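Petrobactin-binding protein YclQ (Bacillus subtilis subsp. subtilis str. 168, PDB 3GFV) binds iron-free and ferric petrobactin, and the precursor 3,4-dihydroxybenzoic acid, as the solute-binding component of the YclNOPQ ABC transporter for ferric-petrobactin uptake. Local coordinates at residues A[21-26]-A[118-123]; A[175-180]-A[229-234]. One frame throughout, in Å; residues are numbered along the deposited sequence.

Contact 1. Residues A[21-26]-A[118-123]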
loop_
_atom_site.group_PDB
_atom_site.type_symbol
_atom_site.label_atom_id
_atom_site.label_comp_id
_atom_site.label_asym_id
_atom_site.label_seq_id
_atom_site.Cartn_x
_atom_site.Cartn_y
_atom_site.Cartn_z
ATOM N N HIS A 21 -18.642 4.331 0.053
ATOM C CA HIS A 21 -17.398 3.621 0.328
ATOM C C HIS A 21 -17.721 2.187 0.708
ATOM O O HIS A 21 -18.885 1.839 0.888
ATOM C CB HIS A 21 -16.594 4.330 1.432
ATOM C CG HIS A 21 -17.270 4.344 2.766
ATOM N ND1 HIS A 21 -18.235 5.270 3.113
ATOM C CD2 HIS A 21 -17.106 3.552 3.856
ATOM C CE1 HIS A 21 -18.641 5.040 4.350
ATOM N NE2 HIS A 21 -17.975 3.994 4.818
ATOM N N GLN A 22 -16.682 1.366 0.811
ATOM C CA GLN A 22 -16.831 -0.063 1.083
ATOM C C GLN A 22 -17.725 -0.388 2.262
ATOM O O GLN A 22 -18.446 -1.393 2.228
ATOM C CB GLN A 22 -15.464 -0.712 1.308
ATOM C CG GLN A 22 -15.060 -1.621 0.189
ATOM C CD GLN A 22 -16.060 -2.731 0.014
ATOM O OE1 GLN A 22 -16.586 -2.946 -1.078
ATOM N NE2 GLN A 22 -16.359 -3.428 1.105
ATOM N N LEU A 23 -17.656 0.437 3.308
ATOM C CA LEU A 23 -18.379 0.165 4.548
ATOM C C LEU A 23 -19.732 0.874 4.621
ATOM O O LEU A 23 -20.439 0.775 5.624
ATOM C CB LEU A 23 -17.522 0.526 5.766
ATOM C CG LEU A 23 -16.281 -0.371 5.906
ATOM C CD1 LEU A 23 -15.656 -0.189 7.280
ATOM C CD2 LEU A 23 -16.606 -1.853 5.648
ATOM N N ASP A 24 -20.078 1.607 3.565
ATOM C CA ASP A 24 -21.453 2.073 3.377
ATOM C C ASP A 24 -21.696 2.468 1.930
ATOM O O ASP A 24 -21.430 3.604 1.517
ATOM C CB ASP A 24 -21.828 3.210 4.321
ATOM C CG ASP A 24 -23.336 3.459 4.333
ATOM O OD1 ASP A 24 -24.026 2.949 3.410
ATOM O OD2 ASP A 24 -23.828 4.140 5.255
ATOM N N LYS A 25 -22.206 1.516 1.160
ATOM C CA LYS A 25 -22.334 1.705 -0.274
ATOM C C LYS A 25 -23.481 2.641 -0.632
ATOM O O LYS A 25 -23.593 3.083 -1.774
ATOM C CB LYS A 25 -22.437 0.350 -0.970
ATOM C CG LYS A 25 -21.108 -0.405 -0.940
ATOM C CD LYS A 25 -21.270 -1.914 -1.031
ATOM C CE LYS A 25 -21.650 -2.351 -2.434
ATOM N NZ LYS A 25 -20.687 -1.855 -3.461
ATOM N N ASN A 26 -24.310 2.969 0.357
ATOM C CA ASN A 26 -25.404 3.902 0.158
ATOM C C ASN A 26 -24.935 5.331 0.405
ATOM O O ASN A 26 -25.587 6.288 0.008
ATOM C CB ASN A 26 -26.605 3.545 1.046
ATOM C CG ASN A 26 -27.506 2.483 0.413
ATOM O OD1 ASN A 26 -28.610 2.217 0.891
ATOM N ND2 ASN A 26 -27.038 1.883 -0.674
ATOM N N THR A 118 -17.046 8.752 9.203
ATOM C CA THR A 118 -15.910 7.897 8.938
ATOM C C THR A 118 -16.106 7.236 7.598
ATOM O O THR A 118 -17.200 6.763 7.282
ATOM C CB THR A 118 -15.794 6.814 10.025
ATOM O OG1 THR A 118 -15.601 7.462 11.284
ATOM C CG2 THR A 118 -14.611 5.879 9.747
ATOM N N ILE A 119 -15.045 7.221 6.804
ATOM C CA ILE A 119 -15.089 6.551 5.522
ATOM C C ILE A 119 -13.938 5.566 5.449
ATOM O O ILE A 119 -12.864 5.805 5.990
ATOM C CB ILE A 119 -15.035 7.557 4.345
ATOM C CG1 ILE A 119 -13.700 8.331 4.350
ATOM C CG2 ILE A 119 -16.270 8.503 4.408
ATOM C CD1 ILE A 119 -13.498 9.277 3.162
ATOM N N TYR A 120 -14.192 4.459 4.770
ATOM C CA TYR A 120 -13.178 3.439 4.500
ATOM C C TYR A 120 -12.571 3.634 3.119
ATOM O O TYR A 120 -13.307 3.655 2.115
ATOM C CB TYR A 120 -13.858 2.085 4.598
ATOM C CG TYR A 120 -12.967 0.907 4.319
ATOM C CD1 TYR A 120 -12.472 0.142 5.364
ATOM C CD2 TYR A 120 -12.661 0.536 3.019
ATOM C CE1 TYR A 120 -11.665 -0.972 5.120
ATOM C CE2 TYR A 120 -11.842 -0.580 2.762
ATOM C CZ TYR A 120 -11.355 -1.320 3.829
ATOM O OH TYR A 120 -10.547 -2.420 3.614
ATOM N N LEU A 121 -11.251 3.803 3.052
ATOM C CA LEU A 121 -10.572 3.966 1.753
ATOM C C LEU A 121 -9.424 2.957 1.567
ATOM O O LEU A 121 -8.297 3.334 1.233
ATOM C CB LEU A 121 -9.988 5.369 1.589
ATOM C CG LEU A 121 -11.005 6.518 1.589
ATOM C CD1 LEU A 121 -10.305 7.867 1.376
ATOM C CD2 LEU A 121 -12.105 6.300 0.534
ATOM N N GLY A 122 -9.688 1.682 1.766
ATOM C CA GLY A 122 -8.654 0.699 1.439
ATOM C C GLY A 122 -8.811 0.118 0.053
ATOM O O GLY A 122 -9.926 -0.084 -0.409
ATOM N N VAL A 123 -7.696 -0.203 -0.600
ATOM C CA VAL A 123 -7.774 -0.847 -1.905
ATOM C C VAL A 123 -8.360 -2.249 -1.776
ATOM O O VAL A 123 -8.149 -2.944 -0.770
ATOM C CB VAL A 123 -6.405 -0.902 -2.637
ATOM C CG1 VAL A 123 -5.950 0.511 -3.043
ATOM C CG2 VAL A 123 -5.351 -1.612 -1.776
HETATM O O HOH W 1 -14.156 2.381 -0.048
#
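Tyr120 and His21 carry most of this contact, with Gln22 and Leu23 packing round the tyrosine. The imidazole of His21 lies against the backbone of strand 118-120, and its face meets the CA of Ile119 in a CH-pi contact: that carbon sits 3.9 Å from the ring centroid and only 7° off the ring normal. Above the opposite face stands the backbone N of Asp24, offset toward the rim, so the imidazole is sandwiched between its own turn and the strand. CD2 comes to 3.2 Å from the backbone N of Tyr120, while ND1 makes a weak hydrogen bond to Val19 O.

The CB of Tyr120 points toward 21-26, and CG, anti to the backbone N (chi1 179°), starts the ring beside Leu23 and Gln22. Its CB is shared by His21 CD2 and by Leu23, whose CG lies 3.7 Å from Tyr120 CB. Leu23 CD1 reaches CD1 of the tyrosine ring, and at the other ring carbon next to CG, Gln22 CB approaches Tyr120 CD2 at 3.5 Å before the rest of its side chain bends away. No direct hydrogen bond joins the segments; a water does so instead, accepting from Gln22 N at 2.9 Å and donating to Tyr120 O at 2.6 Å.

The turn itself is closed by Asp24 N to His21 O, 2.9 Å, and Tyr109 of helix 109-115 packs on Leu23. What results is a type I beta turn, His21 to Asp24, at the connection of the antiparallel hairpin 16-21/27-31, laid against 118-120, one of the two outer strands of the five-stranded parallel sheet in one lobe of the periplasmic binding protein fold.

Contact 2. Residues A[175-180]-A[229-234]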
loop_
_atom_site.group_PDB
_atom_site.type_symbol
_atom_site.label_atom_id
_atom_site.label_comp_id
_atom_site.label_asym_id
_atom_site.label_seq_id
_atom_site.Cartn_x
_atom_site.Cartn_y
_atom_site.Cartn_z
ATOM N N LEU A 175 8.390 -13.747 -8.868
ATOM C CA LEU A 175 7.768 -14.247 -7.648
ATOM C C LEU A 175 7.862 -13.158 -6.579
ATOM O O LEU A 175 8.912 -12.543 -6.420
ATOM C CB LEU A 175 8.490 -15.510 -7.170
ATOM C CG LEU A 175 8.062 -16.069 -5.809
ATOM C CD1 LEU A 175 6.616 -16.584 -5.868
ATOM C CD2 LEU A 175 9.043 -17.190 -5.314
ATOM N N VAL A 176 6.770 -12.935 -5.851
ATOM C CA VAL A 176 6.759 -11.959 -4.755
ATOM C C VAL A 176 6.718 -12.677 -3.415
ATOM O O VAL A 176 5.822 -13.493 -3.166
ATOM C CB VAL A 176 5.514 -11.042 -4.853
ATOM C CG1 VAL A 176 5.550 -9.964 -3.757
ATOM C CG2 VAL A 176 5.446 -10.382 -6.242
ATOM N N ILE A 177 7.675 -12.369 -2.546
ATOM C CA ILE A 177 7.718 -13.010 -1.212
ATOM C C ILE A 177 7.858 -11.973 -0.124
ATOM O O ILE A 177 8.419 -10.907 -0.341
ATOM C CB ILE A 177 8.851 -14.029 -1.034
ATOM C CG1 ILE A 177 10.232 -13.390 -1.282
ATOM C CG2 ILE A 177 8.601 -15.282 -1.916
ATOM C CD1 ILE A 177 11.404 -14.269 -0.935
HETATM N N MSE A 178 7.371 -12.318 1.066
HETATM C CA MSE A 178 7.617 -11.498 2.241
HETATM C C MSE A 178 8.341 -12.354 3.273
HETATM O O MSE A 178 7.972 -13.525 3.511
HETATM C CB MSE A 178 6.312 -10.911 2.798
HETATM C CG MSE A 178 6.533 -10.079 4.040
HETATM SE SE MSE A 178 4.828 -9.224 4.555
HETATM C CE MSE A 178 4.034 -10.787 5.307
ATOM N N ALA A 179 9.411 -11.798 3.825
ATOM C CA ALA A 179 10.179 -12.451 4.884
ATOM C C ALA A 179 9.756 -11.901 6.236
ATOM O O ALA A 179 9.565 -10.708 6.388
ATOM C CB ALA A 179 11.660 -12.222 4.674
ATOM N N ASN A 180 9.641 -12.781 7.229
ATOM C CA ASN A 180 9.190 -12.350 8.531
ATOM C C ASN A 180 9.844 -13.236 9.559
ATOM O O ASN A 180 9.424 -14.382 9.777
ATOM C CB ASN A 180 7.670 -12.413 8.623
ATOM C CG ASN A 180 7.150 -11.916 9.954
ATOM O OD1 ASN A 180 7.531 -10.841 10.423
ATOM N ND2 ASN A 180 6.270 -12.695 10.570
ATOM N N ASP A 229 12.511 -15.748 -12.463
ATOM C CA ASP A 229 13.533 -14.906 -13.090
ATOM C C ASP A 229 13.784 -13.639 -12.284
ATOM O O ASP A 229 14.912 -13.154 -12.213
ATOM C CB ASP A 229 13.065 -14.523 -14.497
ATOM C CG ASP A 229 12.834 -15.737 -15.367
ATOM O OD1 ASP A 229 13.731 -16.607 -15.368
ATOM O OD2 ASP A 229 11.752 -15.836 -15.994
ATOM N N TYR A 230 12.709 -13.097 -11.702
ATOM C CA TYR A 230 12.771 -11.919 -10.828
ATOM C C TYR A 230 12.163 -12.248 -9.480
ATOM O O TYR A 230 11.129 -12.905 -9.405
ATOM C CB TYR A 230 12.031 -10.711 -11.447
ATOM C CG TYR A 230 12.771 -10.181 -12.635
ATOM C CD1 TYR A 230 13.609 -9.064 -12.524
ATOM C CD2 TYR A 230 12.704 -10.848 -13.859
ATOM C CE1 TYR A 230 14.323 -8.602 -13.623
ATOM C CE2 TYR A 230 13.425 -10.398 -14.955
ATOM C CZ TYR A 230 14.226 -9.274 -14.834
ATOM O OH TYR A 230 14.945 -8.839 -15.931
ATOM N N LEU A 231 12.816 -11.803 -8.412
ATOM C CA LEU A 231 12.332 -12.088 -7.066
ATOM C C LEU A 231 12.115 -10.767 -6.321
ATOM O O LEU A 231 13.061 -10.028 -6.059
ATOM C CB LEU A 231 13.323 -12.986 -6.318
ATOM C CG LEU A 231 12.923 -13.374 -4.881
ATOM C CD1 LEU A 231 11.668 -14.224 -4.857
ATOM C CD2 LEU A 231 14.085 -14.146 -4.212
ATOM N N PHE A 232 10.856 -10.482 -6.014
ATOM C CA PHE A 232 10.481 -9.255 -5.313
ATOM C C PHE A 232 10.356 -9.572 -3.836
ATOM O O PHE A 232 9.575 -10.450 -3.457
ATOM C CB PHE A 232 9.149 -8.749 -5.855
ATOM C CG PHE A 232 9.206 -8.338 -7.295
ATOM C CD1 PHE A 232 9.524 -7.029 -7.638
ATOM C CD2 PHE A 232 8.962 -9.263 -8.307
ATOM C CE1 PHE A 232 9.570 -6.624 -8.983
ATOM C CE2 PHE A 232 9.012 -8.867 -9.656
ATOM C CZ PHE A 232 9.338 -7.561 -9.987
ATOM N N VAL A 233 11.127 -8.875 -3.003
ATOM C CA VAL A 233 11.148 -9.194 -1.575
ATOM C C VAL A 233 10.680 -8.030 -0.710
ATOM O O VAL A 233 11.159 -6.893 -0.868
ATOM C CB VAL A 233 12.561 -9.562 -1.129
ATOM C CG1 VAL A 233 12.561 -9.952 0.332
ATOM C CG2 VAL A 233 13.080 -10.721 -1.977
ATOM N N ILE A 234 9.779 -8.335 0.223
ATOM C CA ILE A 234 9.337 -7.373 1.246
ATOM C C ILE A 234 9.711 -7.982 2.572
ATOM O O ILE A 234 9.524 -9.179 2.775
ATOM C CB ILE A 234 7.818 -7.163 1.168
ATOM C CG1 ILE A 234 7.481 -6.447 -0.141
ATOM C CG2 ILE A 234 7.299 -6.320 2.341
ATOM C CD1 ILE A 234 6.073 -6.700 -0.580
#
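Strands 175-180 and 230-234 run parallel, their axes 4.7 Å apart at closest approach and inclined by 29°, with Val176 abreast of Phe232 and Met178 abreast of Ile234. Five backbone bonds join them in the staggered parallel pattern: Leu175 N donates to Tyr230 O and Leu175 O accepts from Phe232 N, then Ile177 uses its N toward Phe232 O (2.8 Å, 173° at the hydrogen) and its O toward Ile234 N. Ala179 N to Ile234 O, 2.8 Å, completes the series. Strand 173-180 also pairs with 183-187 and 203-204, and 230-235 with 266-268, placing this pair inside the mixed sheet of the second lobe of the alpha-beta sandwich.

Leu175, Ile177, Leu231 and Val233 cover one face. CD1 of Leu231 is the meeting point, 4.0 Å from Leu175 CD2 and 3.9 Å from Ile177 CD1; chi1 of 58° turns Ile177 CG1 toward the neighbouring strand, where it also meets Val233 CG2. The other face carries Val176, Phe232, selenomethionine Met178 and Ile234. Here Val176 CG2 touches Phe232 CB at 4.1 Å, Leu175 O lies at the edge of the phenyl ring, and Ile196 of helix 195-198 packs on both side chains.

How the contacts relate
Both segments of contact 1 precede those of contact 2 in the sequence. Their centres lie 30 Å apart, with the middle of the molecule between them, and their nearest atoms are about 13 Å from each other. They share no strand: 118-120 belongs to the parallel sheet of the first lobe, whereas 173-180 and 230-235 belong to the mixed sheet. The long helix 146-170 runs between the lobes, as the single connecting helix does in siderophore- and B12-binding relatives. In such helix-linked binding proteins the ligand sits in the cleft between the lobes, so each contact probably belongs to the framework of one lobe, contact 1 tying the N-terminal hairpin to the first.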